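PDB 5NO8: Baccell_00875 from Bacteroides cellulosilyticus DSM 14838, which probably acts as a polysaccharide lyase that takes part in removing the L-rhamnose caps from complex arabinogalactan proteins. Local coordinates for residues 368-373 with 600-605; 648-653 with 671-676. All coordinates share one frame; numbering follows the deposited sequence.

Both interactions gather on one small antiparallel sheet, and their centres lie about 10 Å apart. Interaction 1 is a surface contact. It ties the loop 600-605 to residues on and just after strand 369-370, and its chemistry is all charge. Interaction 2 is partly buried. It packs the loop 648-653 against strand 672-677, and its chemistry is aromatic and apolar. Strands 369-370 and 672-677 are neighbours in the sheet, so the two contacts meet directly. The backbone N of N371 lies 2.9 Å from P675 O, a probable hydrogen bond just past strand 369-370. D674 also joins the two, with its OD1 2.8 Å from the backbone N of K602.

Interaction 1 (368-373 with 600-605); sequences VYDNEG and FGKREL
A surface salt-bridge network of D370, E372, K602 and R603 joins the two segments. With CG anti to the backbone N (chi1 -168°) and the rest of the chain extended, K602 carries its NZ across to two carboxylates. K602 NZ donates to E372 OE1 at 2.7 Å, almost head-on to that oxygen. K602 NZ also donates to D370 OD2 at 3.1 Å, through the syn lone pair. The other oxygen, D370 OD1, turns back to its own segment and takes weak bonds from the backbone N of E372 and G373, which help to fix the carboxylate. E372 spends its second oxygen on the arginine: OE2 lies 3.3 Å from R603 NH2, near the guanidinium plane and at its edge. The E372 carboxylate and R603 guanidinium planes are 34° apart. With an alanine in place of K602, D370 would probably lose its mate in this network and E372 would be left with R603 alone, the two carboxylates no longer bridged. Strand 369-370 lies between strands 375-376 and 672-677. The loop after helix 596-600 meets this sheet through side chains: K602 touches P675 and Y676, and R603 makes a cation-pi contact with F672.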
# COMPACT_ATOMS: atom_id res chain seq x y z
N VAL A 368 5.95 -2.52 21.60
CA VAL A 368 5.57 -1.27 20.95
C VAL A 368 6.27 -0.13 21.63
O VAL A 368 6.40 -0.11 22.86
CB VAL A 368 4.03 -1.08 20.99
CG1 VAL A 368 3.62 0.27 20.40
CG2 VAL A 368 3.36 -2.21 20.24
N TYR A 369 6.70 0.85 20.84
CA TYR A 369 7.45 1.98 21.36
C TYR A 369 6.86 3.27 20.86
O TYR A 369 6.52 3.37 19.67
CB TYR A 369 8.91 1.88 20.90
CG TYR A 369 9.87 2.83 21.57
CD1 TYR A 369 10.49 2.50 22.77
CD2 TYR A 369 10.22 4.05 20.97
CE1 TYR A 369 11.39 3.36 23.37
CE2 TYR A 369 11.12 4.92 21.57
CZ TYR A 369 11.70 4.56 22.77
OH TYR A 369 12.60 5.39 23.36
N ASP A 370 6.77 4.25 21.75
CA ASP A 370 6.23 5.56 21.42
C ASP A 370 7.38 6.49 21.13
O ASP A 370 8.12 6.89 22.05
CB ASP A 370 5.38 6.09 22.58
CG ASP A 370 4.67 7.41 22.24
OD1 ASP A 370 5.10 8.16 21.35
OD2 ASP A 370 3.65 7.70 22.88
N ASN A 371 7.54 6.85 19.85
CA ASN A 371 8.66 7.71 19.44
C ASN A 371 8.53 9.15 19.88
O ASN A 371 9.55 9.82 20.00
CB ASN A 371 8.89 7.64 17.94
CG ASN A 371 9.34 6.26 17.49
OD1 ASN A 371 8.86 5.74 16.50
ND2 ASN A 371 10.25 5.68 18.23
N GLU A 372 7.32 9.63 20.14
CA GLU A 372 7.13 10.98 20.72
C GLU A 372 7.53 11.05 22.19
O GLU A 372 8.16 12.01 22.62
CB GLU A 372 5.69 11.46 20.54
CG GLU A 372 5.34 11.70 19.08
CD GLU A 372 3.87 12.06 18.83
OE1 GLU A 372 2.95 11.58 19.55
OE2 GLU A 372 3.63 12.80 17.85
N GLY A 373 7.16 10.03 22.96
CA GLY A 373 7.48 9.96 24.39
C GLY A 373 8.84 9.34 24.70
O GLY A 373 9.29 9.42 25.83
N PHE A 600 -3.16 -0.29 14.48
CA PHE A 600 -1.79 -0.39 15.03
C PHE A 600 -1.13 0.92 15.45
O PHE A 600 -0.22 0.92 16.27
CB PHE A 600 -0.92 -1.13 14.03
CG PHE A 600 -1.34 -2.56 13.83
CD1 PHE A 600 -2.31 -2.89 12.90
CD2 PHE A 600 -0.81 -3.57 14.62
CE1 PHE A 600 -2.72 -4.20 12.73
CE2 PHE A 600 -1.22 -4.88 14.46
CZ PHE A 600 -2.19 -5.19 13.53
N GLY A 601 -1.60 2.05 14.93
CA GLY A 601 -0.92 3.33 15.12
C GLY A 601 -1.39 4.10 16.32
O GLY A 601 -2.51 3.88 16.82
N LYS A 602 -0.56 5.02 16.77
CA LYS A 602 -0.94 5.99 17.79
C LYS A 602 -2.08 6.91 17.35
O LYS A 602 -2.95 7.24 18.16
CB LYS A 602 0.24 6.88 18.17
CG LYS A 602 -0.05 7.69 19.44
CD LYS A 602 1.19 8.42 19.92
CE LYS A 602 1.00 9.03 21.29
NZ LYS A 602 2.10 9.99 21.57
N ARG A 603 -2.06 7.35 16.10
CA ARG A 603 -3.04 8.33 15.61
C ARG A 603 -4.38 7.71 15.21
O ARG A 603 -5.35 8.46 14.92
CB ARG A 603 -2.47 9.10 14.42
CG ARG A 603 -1.23 9.92 14.75
CD ARG A 603 -1.48 11.08 15.68
NE ARG A 603 -0.20 11.78 15.90
CZ ARG A 603 0.40 12.59 15.03
NH1 ARG A 603 -0.15 12.89 13.84
NH2 ARG A 603 1.57 13.13 15.35
N GLU A 604 -4.42 6.38 15.11
CA GLU A 604 -5.64 5.59 14.88
C GLU A 604 -6.40 6.02 13.62
O GLU A 604 -7.63 6.03 13.59
CB GLU A 604 -6.53 5.63 16.14
CG GLU A 604 -5.81 5.09 17.37
CD GLU A 604 -6.69 5.03 18.62
OE1 GLU A 604 -7.83 5.53 18.58
OE2 GLU A 604 -6.22 4.48 19.64
N LEU A 605 -5.66 6.40 12.59
CA LEU A 605 -6.28 6.88 11.34
C LEU A 605 -6.46 5.76 10.32
O LEU A 605 -5.46 5.21 9.83
CB LEU A 605 -5.42 7.97 10.69
CG LEU A 605 -5.76 9.43 10.86
CD1 LEU A 605 -4.81 10.26 9.99
CD2 LEU A 605 -7.19 9.71 10.43

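Interaction 2 (648-653 with 671-676); sequences LFFEDG and EFYDPY
F650 and Y673 form a T-shaped (edge-to-face) aromatic pair. The edge of the F650 ring points at a face of the tyrosine. The leading atom is F650 CZ, which comes 3.7 Å from Y673 CG. It sits toward the rim of the tyrosine ring, near the CB end, not over its middle. The centroids are 5.2 Å apart and the planes stand at 78°. L648 adds an apolar touch from another direction: its CD2 meets the edge of the same tyrosine ring, 4.3 Å from Y673 CE1. The CB of L648 points away from the strand, but the branched end of the side chain returns to it.

Several features place these groups. Both rings have CG beside the backbone N (chi1 -49° for F650), and both CB atoms point across the contact. The backbone O of L648 lies over one face of the F650 ring, offset toward its rim. F650 also opens a type I beta turn that ends at G653, closed by G653 N to F650 O at 2.9 Å. The backbone angles of G653 (92°/-9°) suit glycine. Within the turn, E651 forms a salt bridge with K344, and at its end G653 O accepts from R345, both on helix 338-352.

Strand 672-677 begins at a G1 beta bulge, where E671 and F672 both face M660. Y673 also meets the ring of Y659, and backbone bonds link D674 to A658 and L648 to S656. Just past Y673 the strand makes an Asx turn: Y676 N donates to D674 OD1 at 3.0 Å, a nearly straight bond that reaches the anti side of the carboxylate from somewhat out of its plane.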
# COMPACT_ATOMS: atom_id res chain seq x y z
N LEU A 648 10.35 3.39 6.27
CA LEU A 648 9.75 3.24 7.61
C LEU A 648 10.77 3.24 8.74
O LEU A 648 10.40 3.17 9.90
CB LEU A 648 8.95 1.94 7.65
CG LEU A 648 7.77 1.83 6.68
CD1 LEU A 648 7.34 0.38 6.59
CD2 LEU A 648 6.62 2.74 7.09
N PHE A 649 12.06 3.29 8.40
CA PHE A 649 13.17 3.17 9.35
C PHE A 649 14.03 4.42 9.22
O PHE A 649 14.38 4.83 8.10
CB PHE A 649 13.98 1.90 9.01
CG PHE A 649 13.11 0.69 9.01
CD1 PHE A 649 12.81 0.05 10.21
CD2 PHE A 649 12.53 0.23 7.84
CE1 PHE A 649 11.92 -1.02 10.24
CE2 PHE A 649 11.65 -0.85 7.87
CZ PHE A 649 11.35 -1.47 9.07
N PHE A 650 14.31 5.02 10.37
CA PHE A 650 14.98 6.31 10.43
C PHE A 650 16.43 6.18 10.88
O PHE A 650 16.84 5.16 11.47
CB PHE A 650 14.16 7.24 11.34
CG PHE A 650 12.68 7.25 11.00
CD1 PHE A 650 12.27 7.52 9.69
CD2 PHE A 650 11.74 6.90 11.94
CE1 PHE A 650 10.93 7.49 9.35
CE2 PHE A 650 10.39 6.88 11.62
CZ PHE A 650 9.99 7.17 10.31
N GLU A 651 17.20 7.24 10.65
CA GLU A 651 18.65 7.19 10.82
C GLU A 651 19.08 7.18 12.27
O GLU A 651 20.26 7.01 12.53
CB GLU A 651 19.34 8.35 10.11
CG GLU A 651 19.14 8.37 8.59
CD GLU A 651 19.94 7.35 7.83
OE1 GLU A 651 20.87 6.71 8.42
OE2 GLU A 651 19.64 7.19 6.62
N ASP A 652 18.16 7.41 13.21
CA ASP A 652 18.45 7.22 14.63
C ASP A 652 18.02 5.86 15.16
O ASP A 652 18.03 5.67 16.37
CB ASP A 652 17.82 8.36 15.46
CG ASP A 652 16.31 8.50 15.25
OD1 ASP A 652 15.71 7.74 14.43
OD2 ASP A 652 15.72 9.41 15.87
N GLY A 653 17.57 4.96 14.29
CA GLY A 653 17.14 3.64 14.68
C GLY A 653 15.67 3.52 14.98
O GLY A 653 15.20 2.42 15.20
N GLU A 671 -0.24 12.68 5.56
CA GLU A 671 1.17 12.82 5.11
C GLU A 671 2.13 12.78 6.30
O GLU A 671 2.98 13.66 6.47
CB GLU A 671 1.36 14.06 4.24
CG GLU A 671 0.40 14.07 3.08
CD GLU A 671 0.74 15.07 2.01
OE1 GLU A 671 0.32 16.24 2.15
OE2 GLU A 671 1.46 14.71 1.07
N PHE A 672 2.02 11.75 7.12
CA PHE A 672 2.93 11.60 8.25
C PHE A 672 3.21 10.13 8.54
O PHE A 672 2.42 9.24 8.19
CB PHE A 672 2.37 12.30 9.51
CG PHE A 672 1.12 11.68 10.05
CD1 PHE A 672 1.17 10.56 10.84
CD2 PHE A 672 -0.11 12.24 9.78
CE1 PHE A 672 0.02 9.96 11.32
CE2 PHE A 672 -1.26 11.66 10.27
CZ PHE A 672 -1.21 10.52 11.03
N TYR A 673 4.35 9.89 9.18
CA TYR A 673 4.69 8.59 9.75
C TYR A 673 4.06 8.51 11.12
O TYR A 673 4.28 9.39 11.97
CB TYR A 673 6.24 8.43 9.87
CG TYR A 673 6.90 8.27 8.54
CD1 TYR A 673 6.89 7.06 7.90
CD2 TYR A 673 7.52 9.35 7.91
CE1 TYR A 673 7.47 6.91 6.64
CE2 TYR A 673 8.09 9.20 6.65
CZ TYR A 673 8.08 7.97 6.04
OH TYR A 673 8.63 7.79 4.79
N ASP A 674 3.27 7.47 11.34
CA ASP A 674 2.69 7.27 12.66
C ASP A 674 3.80 7.14 13.72
O ASP A 674 4.81 6.48 13.46
CB ASP A 674 1.80 6.06 12.70
CG ASP A 674 0.98 6.01 13.97
OD1 ASP A 674 1.55 5.55 14.99
OD2 ASP A 674 -0.17 6.51 13.94
N PRO A 675 3.65 7.81 14.87
CA PRO A 675 4.72 7.84 15.84
C PRO A 675 4.95 6.57 16.67
O PRO A 675 5.84 6.59 17.50
CB PRO A 675 4.34 9.00 16.75
CG PRO A 675 2.90 9.19 16.58
CD PRO A 675 2.59 8.80 15.18
N TYR A 676 4.16 5.51 16.47
CA TYR A 676 4.46 4.22 17.11
C TYR A 676 5.36 3.39 16.21
O TYR A 676 5.09 3.26 15.02
CB TYR A 676 3.21 3.37 17.40
CG TYR A 676 2.40 3.72 18.64
CD1 TYR A 676 2.84 4.65 19.58
CD2 TYR A 676 1.18 3.08 18.88
CE1 TYR A 676 2.09 4.95 20.73
CE2 TYR A 676 0.42 3.38 20.02
CZ TYR A 676 0.88 4.32 20.92
OH TYR A 676 0.15 4.64 22.04